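Local coordinates for SusD homolog (PDB 3FDH), which probably binds glycans at the outer membrane as a lipoprotein of the SusD/RagB family, delivering them to a partner transporter, at residues 194-199 against 230-235; 225-230 against 337-342. All coordinates share one frame; numbering follows the deposited sequence. Where two conformers were deposited one is given.

Contact 1: residues 194-199 against 230-235; sequences WLKFAY and SFTSAD
The hydroxyl OG of S230 donates a hydrogen bond to the main-chain O of K196, with OG and O 2.6 Å apart. The hydroxyl lies 45° out of the carbonyl plane, and the C=O...OG angle is 133°. With OG anti to the backbone N (chi1 -170°), the serine turns its hydroxyl onto the flank of helix 191-208. Through this bond the loop after helix 216-228 is tied to the preceding helix in the mainly helical fold of the SusD family, which belongs to the TPR clan. The same OG sits 3.6 Å above one face of the F231 ring, offset toward its rim. F231 itself lies side by side with F197, both side chains pointing the same way; CE1 of F231 comes to 3.6 Å from CA of F197, and CZ of F231 to 3.9 Å from CD1 of F197. K196, extended beyond CG, passes over the carbonyl of S230, its CD 3.5 Å from that O. Its ammonium forms a salt bridge with D236, which also accepts a hydrogen bond from OG1 of T232. An alanine in place of K196 would probably leave D236 without that charge partner and take away the methylene cover over the carbonyl O of S230. At the outer end of the lysine, NZ passes 3.5 Å from CG2 of T232.

Contact 2: residues 225-230 against 337-342; sequences DYVSKS and ELMFLK
Helices 216-228 and 335-348 approach at V227 and K342, whose CA atoms, 6.7 Å apart, are the nearest across the two segments, and no hydrogen bond crosses between 225-230 and 337-342. V227 points toward the other helix and both of its methyls touch it. Its CG1, anti to the backbone N (chi1 165°), meets CE of the selenomethionine M339 at 3.6 Å and lies 4.0 Å from CD of K342. The other methyl, CG2, faces L338 and stands 3.8 Å from CD1 of that leucine; the two side chains slide past each other in opposite directions. M339 starts out away from V227, but bends at chi2 (-58°) and chi3 (93°), and its terminal methyl comes back to the valine. K342 is straight beyond CG and crosses the valine at about a right angle, offering the middle of its aliphatic chain. This is apolar helix-to-helix packing within the helical, TPR-clan architecture of the SusD family, linking two helices well apart in sequence. Other helices back the second one: M339 also touches helix 354-379, and L341 meets M207 of helix 191-208. In the loop that follows helix 216-228, S230 extends the apolar contact with its CB, 3.6 Å from CD2 of L338. That same leucine methyl lies 3.5 Å from OG of S230, whose hydrogen bond goes to O of K196.

Overall arrangement
The two contacts share S230, and their centres lie 9 Å apart on the same side of the chain's centre. In contact 2 four of five touching residues are buried and none is exposed; contact 1 is only partly buried, opening to the surface at T232. Their chemistry follows: contact 2 is apolar between two helices, whereas contact 1 joins a helix to a loop with a hydrogen bond, aromatic packing and a lysine whose ammonium pairs with D236. Helices 191-208 and 216-228 are consecutive in the chain, and helix 335-348 comes from much further along. The interfaces also touch directly, with the N of F231 3.6 Å from CD2 of L338 and the O of Y199 3.3 Å from CB of Y226.

Contact 1: residues 194-199 against 230-235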
ATOM      1  N   TRP A 194      -5.620  17.897   3.342  1.00 29.12           N
ATOM      2  CA  TRP A 194      -6.590  16.871   2.962  1.00 28.51           C
ATOM      3  C   TRP A 194      -6.958  17.021   1.494  1.00 28.06           C
ATOM      4  O   TRP A 194      -7.143  16.045   0.771  1.00 28.67           O
ATOM      5  CB  TRP A 194      -7.863  16.894   3.812  1.00 28.33           C
ATOM      6  CG  TRP A 194      -7.731  16.166   5.120  1.00 27.48           C
ATOM      7  CD1 TRP A 194      -7.292  16.682   6.309  1.00 27.62           C
ATOM      8  CD2 TRP A 194      -8.045  14.798   5.373  1.00 23.77           C
ATOM      9  NE1 TRP A 194      -7.314  15.709   7.290  1.00 27.37           N
ATOM     10  CE2 TRP A 194      -7.791  14.552   6.742  1.00 26.22           C
ATOM     11  CE3 TRP A 194      -8.573  13.765   4.589  1.00 29.44           C
ATOM     12  CZ2 TRP A 194      -8.009  13.335   7.327  1.00 26.60           C
ATOM     13  CZ3 TRP A 194      -8.782  12.542   5.179  1.00 29.90           C
ATOM     14  CH2 TRP A 194      -8.500  12.332   6.533  1.00 27.92           C
ATOM     15  N   LEU A 195      -7.044  18.261   1.058  1.00 28.93           N
ATOM     16  CA  LEU A 195      -7.450  18.558  -0.314  1.00 30.05           C
ATOM     17  C   LEU A 195      -6.368  17.998  -1.244  1.00 29.86           C
ATOM     18  O   LEU A 195      -6.643  17.366  -2.267  1.00 29.79           O
ATOM     19  CB  LEU A 195      -7.671  20.076  -0.486  1.00 30.45           C
ATOM     20  CG  LEU A 195      -8.364  20.565  -1.751  1.00 37.69           C
ATOM     21  CD1 LEU A 195      -9.782  20.019  -1.844  1.00 39.31           C
ATOM     22  CD2 LEU A 195      -8.388  22.083  -1.671  1.00 39.48           C
ATOM     23  N   LYS A 196      -5.118  18.197  -0.846  1.00 30.01           N
ATOM     24  CA  LYS A 196      -3.977  17.651  -1.627  1.00 29.48           C
ATOM     25  C   LYS A 196      -4.026  16.128  -1.690  1.00 29.13           C
ATOM     26  O   LYS A 196      -3.740  15.511  -2.719  1.00 30.68           O
ATOM     27  CB  LYS A 196      -2.645  18.094  -1.050  1.00 30.38           C
ATOM     28  CG  LYS A 196      -2.335  19.518  -1.291  1.00 29.91           C
ATOM     29  CD  LYS A 196      -0.999  19.875  -0.711  1.00 32.47           C
ATOM     30  CE  LYS A 196      -0.619  21.279  -1.054  1.00 35.60           C
ATOM     31  NZ  LYS A 196       0.570  21.685  -0.251  1.00 35.40           N
ATOM     32  N   PHE A 197      -4.374  15.544  -0.555  1.00 27.55           N
ATOM     33  CA  PHE A 197      -4.514  14.088  -0.405  1.00 27.75           C
ATOM     34  C   PHE A 197      -5.641  13.619  -1.338  1.00 28.68           C
ATOM     35  O   PHE A 197      -5.494  12.649  -2.095  1.00 27.68           O
ATOM     36  CB  PHE A 197      -4.762  13.735   1.083  1.00 27.75           C
ATOM     37  CG  PHE A 197      -4.965  12.267   1.385  1.00 28.05           C
ATOM     38  CD1 PHE A 197      -4.372  11.256   0.614  1.00 26.80           C
ATOM     39  CD2 PHE A 197      -5.680  11.899   2.524  1.00 28.02           C
ATOM     40  CE1 PHE A 197      -4.578   9.889   0.929  1.00 21.67           C
ATOM     41  CE2 PHE A 197      -5.865  10.557   2.856  1.00 29.60           C
ATOM     42  CZ  PHE A 197      -5.277   9.563   2.075  1.00 26.10           C
ATOM     43  N   ALA A 198      -6.758  14.336  -1.342  1.00 30.50           N
ATOM     44  CA  ALA A 198      -7.893  13.936  -2.229  1.00 28.23           C
ATOM     45  C   ALA A 198      -7.462  13.922  -3.713  1.00 27.79           C
ATOM     46  O   ALA A 198      -7.798  13.027  -4.468  1.00 26.91           O
ATOM     47  CB  ALA A 198      -9.101  14.866  -2.040  1.00 27.47           C
ATOM     48  N   TYR A 199      -6.705  14.925  -4.122  1.00 28.16           N
ATOM     49  CA  TYR A 199      -6.219  15.002  -5.516  1.00 27.99           C
ATOM     50  C   TYR A 199      -5.213  13.928  -5.800  1.00 27.22           C
ATOM     51  O   TYR A 199      -5.115  13.426  -6.910  1.00 30.19           O
ATOM     52  CB  TYR A 199      -5.612  16.374  -5.863  1.00 27.65           C
ATOM     53  CG  TYR A 199      -6.676  17.355  -6.255  1.00 28.96           C
ATOM     54  CD1 TYR A 199      -7.380  17.206  -7.452  1.00 29.52           C
ATOM     55  CD2 TYR A 199      -7.000  18.414  -5.432  1.00 31.46           C
ATOM     56  CE1 TYR A 199      -8.371  18.075  -7.805  1.00 33.68           C
ATOM     57  CE2 TYR A 199      -7.993  19.321  -5.794  1.00 31.98           C
ATOM     58  CZ  TYR A 199      -8.671  19.139  -6.972  1.00 34.52           C
ATOM     59  OH  TYR A 199      -9.652  20.038  -7.312  1.00 36.52           O
ATOM     60  N   SER A 230      -1.671  18.253  -5.675  1.00 29.15           N
ATOM     61  CA  SER A 230      -1.437  17.383  -4.545  1.00 27.90           C
ATOM     62  C   SER A 230      -0.165  17.716  -3.783  1.00 29.34           C
ATOM     63  O   SER A 230       0.275  18.856  -3.761  1.00 29.92           O
ATOM     64  CB  SER A 230      -1.455  15.954  -5.021  1.00 26.74           C
ATOM     65  OG  SER A 230      -1.454  15.041  -3.941  1.00 28.71           O
ATOM     66  N   PHE A 231       0.414  16.699  -3.164  1.00 29.78           N
ATOM     67  CA  PHE A 231       1.599  16.849  -2.308  1.00 29.97           C
ATOM     68  C   PHE A 231       2.743  17.557  -2.999  1.00 30.40           C
ATOM     69  O   PHE A 231       3.099  17.216  -4.101  1.00 29.94           O
ATOM     70  CB  PHE A 231       2.127  15.493  -1.817  1.00 29.81           C
ATOM     71  CG  PHE A 231       1.048  14.523  -1.344  1.00 30.57           C
ATOM     72  CD1 PHE A 231       0.027  14.950  -0.495  1.00 29.42           C
ATOM     73  CD2 PHE A 231       1.164  13.176  -1.611  1.00 32.85           C
ATOM     74  CE1 PHE A 231      -0.934  14.070  -0.013  1.00 31.35           C
ATOM     75  CE2 PHE A 231       0.199  12.254  -1.132  1.00 30.09           C
ATOM     76  CZ  PHE A 231      -0.859  12.734  -0.306  1.00 28.37           C
ATOM     77  N   THR A 232       3.341  18.514  -2.296  1.00 31.59           N
ATOM     78  CA  THR A 232       4.450  19.316  -2.825  1.00 34.24           C
ATOM     79  C   THR A 232       5.786  18.785  -2.307  1.00 33.71           C
ATOM     80  O   THR A 232       6.850  19.131  -2.815  1.00 34.37           O
ATOM     81  CB  THR A 232       4.338  20.789  -2.400  1.00 35.20           C
ATOM     82  OG1 THR A 232       4.518  20.887  -0.988  1.00 42.69           O
ATOM     83  CG2 THR A 232       2.984  21.368  -2.750  1.00 37.22           C
ATOM     84  N   SER A 233       5.689  17.958  -1.271  1.00 32.52           N
ATOM     85  CA  SER A 233       6.834  17.302  -0.638  1.00 32.67           C
ATOM     86  C   SER A 233       6.357  16.196   0.287  1.00 31.37           C
ATOM     87  O   SER A 233       5.162  16.003   0.481  1.00 33.21           O
ATOM     88  CB  SER A 233       7.652  18.268   0.211  1.00 34.99           C
ATOM     89  OG  SER A 233       6.919  18.608   1.372  1.00 31.59           O
ATOM     90  N   ALA A 234       7.312  15.482   0.859  1.00 30.28           N
ATOM     91  CA  ALA A 234       6.990  14.401   1.790  1.00 30.63           C
ATOM     92  C   ALA A 234       6.252  14.983   2.994  1.00 31.49           C
ATOM     93  O   ALA A 234       5.468  14.326   3.673  1.00 34.04           O
ATOM     94  CB  ALA A 234       8.233  13.650   2.217  1.00 29.83           C
ATOM     95  N   ASP A 235       6.464  16.254   3.245  1.00 32.84           N
ATOM     96  CA  ASP A 235       5.811  16.854   4.393  1.00 34.52           C
ATOM     97  C   ASP A 235       4.323  16.947   4.205  1.00 34.74           C
ATOM     98  O   ASP A 235       3.571  17.068   5.162  1.00 36.98           O
ATOM     99  CB  ASP A 235       6.403  18.214   4.710  1.00 36.58           C
ATOM    100  CG  ASP A 235       7.791  18.099   5.256  1.00 44.96           C
ATOM    101  OD1 ASP A 235       8.106  17.009   5.802  1.00 50.91           O
ATOM    102  OD2 ASP A 235       8.563  19.082   5.143  1.00 51.10           O
TER

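Contact 2: residues 225-230 against 337-342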
ATOM      1  N   ASP A 225      -2.438  16.774 -13.806  1.00 29.55           N
ATOM      2  CA  ASP A 225      -3.155  17.907 -13.218  1.00 30.41           C
ATOM      3  C   ASP A 225      -3.414  17.660 -11.728  1.00 30.15           C
ATOM      4  O   ASP A 225      -3.170  18.525 -10.892  1.00 30.59           O
ATOM      5  CB  ASP A 225      -4.477  18.128 -13.961  1.00 29.84           C
ATOM      6  CG  ASP A 225      -5.291  19.277 -13.405  1.00 35.38           C
ATOM      7  OD1 ASP A 225      -4.751  20.370 -13.153  1.00 35.40           O
ATOM      8  OD2 ASP A 225      -6.508  19.088 -13.270  1.00 33.80           O
ATOM      9  N   TYR A 226      -3.898  16.469 -11.428  1.00 29.40           N
ATOM     10  CA  TYR A 226      -4.210  16.086 -10.045  1.00 28.43           C
ATOM     11  C   TYR A 226      -2.932  16.118  -9.206  1.00 29.39           C
ATOM     12  O   TYR A 226      -2.940  16.571  -8.076  1.00 29.50           O
ATOM     13  CB  TYR A 226      -4.831  14.693  -9.956  1.00 28.69           C
ATOM     14  CG  TYR A 226      -6.148  14.567 -10.687  1.00 29.79           C
ATOM     15  CD1 TYR A 226      -7.005  15.651 -10.812  1.00 29.99           C
ATOM     16  CD2 TYR A 226      -6.555  13.354 -11.211  1.00 31.49           C
ATOM     17  CE1 TYR A 226      -8.204  15.533 -11.491  1.00 32.84           C
ATOM     18  CE2 TYR A 226      -7.774  13.239 -11.877  1.00 27.88           C
ATOM     19  CZ  TYR A 226      -8.579  14.314 -12.007  1.00 32.29           C
ATOM     20  OH  TYR A 226      -9.778  14.157 -12.671  1.00 32.56           O
ATOM     21  N   VAL A 227      -1.843  15.626  -9.774  1.00 29.74           N
ATOM     22  CA  VAL A 227      -0.554  15.672  -9.076  1.00 29.78           C
ATOM     23  C   VAL A 227      -0.184  17.100  -8.748  1.00 30.93           C
ATOM     24  O   VAL A 227       0.363  17.396  -7.681  1.00 30.70           O
ATOM     25  CB  VAL A 227       0.598  15.043  -9.909  1.00 30.01           C
ATOM     26  CG1 VAL A 227       1.945  15.414  -9.346  1.00 32.76           C
ATOM     27  CG2 VAL A 227       0.454  13.523  -9.991  1.00 25.82           C
ATOM     28  N   SER A 228      -0.457  17.995  -9.687  1.00 30.09           N
ATOM     29  CA  SER A 228      -0.064  19.390  -9.504  1.00 29.72           C
ATOM     30  C   SER A 228      -0.830  20.021  -8.350  1.00 29.37           C
ATOM     31  O   SER A 228      -0.418  20.997  -7.766  1.00 28.61           O
ATOM     32  CB  SER A 228      -0.275  20.227 -10.780  1.00 30.71           C
ATOM     33  OG  SER A 228      -1.667  20.471 -11.058  1.00 27.65           O
ATOM     34  N   LYS A 229      -1.950  19.424  -8.029  1.00 28.54           N
ATOM     35  CA  LYS A 229      -2.800  19.945  -6.967  0.50 29.36           C
ATOM     36  C   LYS A 229      -2.682  19.115  -5.692  1.00 30.01           C
ATOM     37  O   LYS A 229      -3.471  19.268  -4.748  1.00 28.52           O
ATOM     38  CB  LYS A 229      -4.248  20.004  -7.452  0.50 29.83           C
ATOM     39  CG  LYS A 229      -4.469  21.064  -8.540  0.50 30.07           C
ATOM     40  CD  LYS A 229      -5.914  21.105  -9.041  0.50 30.47           C
ATOM     41  CE  LYS A 229      -6.132  22.218 -10.081  0.50 30.81           C
ATOM     42  NZ  LYS A 229      -5.323  22.071 -11.333  0.50 28.43           N
ATOM     43  N   SER A 230      -1.671  18.253  -5.675  1.00 29.15           N
ATOM     44  CA  SER A 230      -1.437  17.383  -4.545  1.00 27.90           C
ATOM     45  C   SER A 230      -0.165  17.716  -3.783  1.00 29.34           C
ATOM     46  O   SER A 230       0.275  18.856  -3.761  1.00 29.92           O
ATOM     47  CB  SER A 230      -1.455  15.954  -5.021  1.00 26.74           C
ATOM     48  OG  SER A 230      -1.454  15.041  -3.941  1.00 28.71           O
ATOM     49  N   GLU A 337       5.154   7.957  -4.083  1.00 29.98           N
ATOM     50  CA  GLU A 337       4.154   7.309  -4.945  1.00 29.53           C
ATOM     51  C   GLU A 337       3.583   8.339  -5.916  1.00 29.93           C
ATOM     52  O   GLU A 337       3.383   8.076  -7.101  1.00 31.55           O
ATOM     53  CB  GLU A 337       2.991   6.664  -4.167  1.00 30.06           C
ATOM     54  CG  GLU A 337       1.930   6.189  -5.110  1.00 29.18           C
ATOM     55  CD  GLU A 337       0.654   5.674  -4.469  1.00 32.03           C
ATOM     56  OE1 GLU A 337       0.575   5.393  -3.250  1.00 32.28           O
ATOM     57  OE2 GLU A 337      -0.319   5.609  -5.213  1.00 30.53           O
ATOM     58  N   LEU A 338       3.350   9.532  -5.423  1.00 30.20           N
ATOM     59  CA  LEU A 338       2.744  10.565  -6.280  1.00 29.89           C
ATOM     60  C   LEU A 338       3.707  10.952  -7.411  1.00 29.18           C
ATOM     61  O   LEU A 338       3.326  11.223  -8.552  1.00 29.74           O
ATOM     62  CB  LEU A 338       2.358  11.789  -5.443  1.00 29.26           C
ATOM     63  CG  LEU A 338       1.560  12.864  -6.154  1.00 25.39           C
ATOM     64  CD1 LEU A 338       0.134  12.417  -6.346  1.00 28.18           C
ATOM     65  CD2 LEU A 338       1.671  14.191  -5.345  1.00 27.83           C
HETATM   66  N   MSE A 339       4.972  10.949  -7.092  1.00 28.90           N
HETATM   67  CA  MSE A 339       5.991  11.329  -8.098  1.00 31.32           C
HETATM   68  C   MSE A 339       6.188  10.232  -9.118  1.00 30.45           C
HETATM   69  O   MSE A 339       6.546  10.509 -10.270  1.00 29.36           O
HETATM   70  CB  MSE A 339       7.328  11.732  -7.450  1.00 30.91           C
HETATM   71  CG  MSE A 339       7.242  13.020  -6.592  1.00 27.98           C
HETATM   72 SE   MSE A 339       6.623  14.580  -7.579  0.75 26.11          SE
HETATM   73  CE  MSE A 339       4.816  14.564  -7.284  1.00 25.06           C
ATOM     74  N   PHE A 340       5.935   8.999  -8.687  1.00 28.80           N
ATOM     75  CA  PHE A 340       6.005   7.830  -9.570  1.00 28.98           C
ATOM     76  C   PHE A 340       4.797   7.816 -10.492  1.00 29.01           C
ATOM     77  O   PHE A 340       4.852   7.336 -11.634  1.00 29.05           O
ATOM     78  CB  PHE A 340       6.131   6.515  -8.804  1.00 28.94           C
ATOM     79  CG  PHE A 340       7.520   6.228  -8.301  1.00 27.64           C
ATOM     80  CD1 PHE A 340       8.564   5.969  -9.201  1.00 29.22           C
ATOM     81  CD2 PHE A 340       7.786   6.176  -6.948  1.00 27.60           C
ATOM     82  CE1 PHE A 340       9.856   5.722  -8.761  1.00 26.42           C
ATOM     83  CE2 PHE A 340       9.085   5.936  -6.504  1.00 25.51           C
ATOM     84  CZ  PHE A 340      10.116   5.681  -7.429  1.00 30.90           C
ATOM     85  N   LEU A 341       3.700   8.371 -10.001  1.00 27.05           N
ATOM     86  CA  LEU A 341       2.501   8.483 -10.827  1.00 27.17           C
ATOM     87  C   LEU A 341       2.747   9.517 -11.883  1.00 28.95           C
ATOM     88  O   LEU A 341       2.395   9.371 -13.056  1.00 30.09           O
ATOM     89  CB  LEU A 341       1.261   8.815  -9.997  1.00 25.40           C
ATOM     90  CG  LEU A 341       0.600   7.652  -9.268  1.00 28.46           C
ATOM     91  CD1 LEU A 341      -0.347   8.106  -8.142  1.00 27.19           C
ATOM     92  CD2 LEU A 341      -0.098   6.804 -10.312  1.00 30.11           C
ATOM     93  N   LYS A 342       3.364  10.594 -11.456  1.00 29.05           N
ATOM     94  CA  LYS A 342       3.687  11.718 -12.364  1.00 30.20           C
ATOM     95  C   LYS A 342       4.635  11.237 -13.472  1.00 30.76           C
ATOM     96  O   LYS A 342       4.444  11.483 -14.656  1.00 31.58           O
ATOM     97  CB  LYS A 342       4.386  12.808 -11.593  1.00 29.27           C
ATOM     98  CG  LYS A 342       4.666  14.094 -12.418  1.00 32.56           C
ATOM     99  CD  LYS A 342       5.220  15.212 -11.570  1.00 31.54           C
ATOM    100  CE  LYS A 342       5.570  16.400 -12.434  1.00 35.97           C
ATOM    101  NZ  LYS A 342       6.050  17.596 -11.660  1.00 36.99           N
TER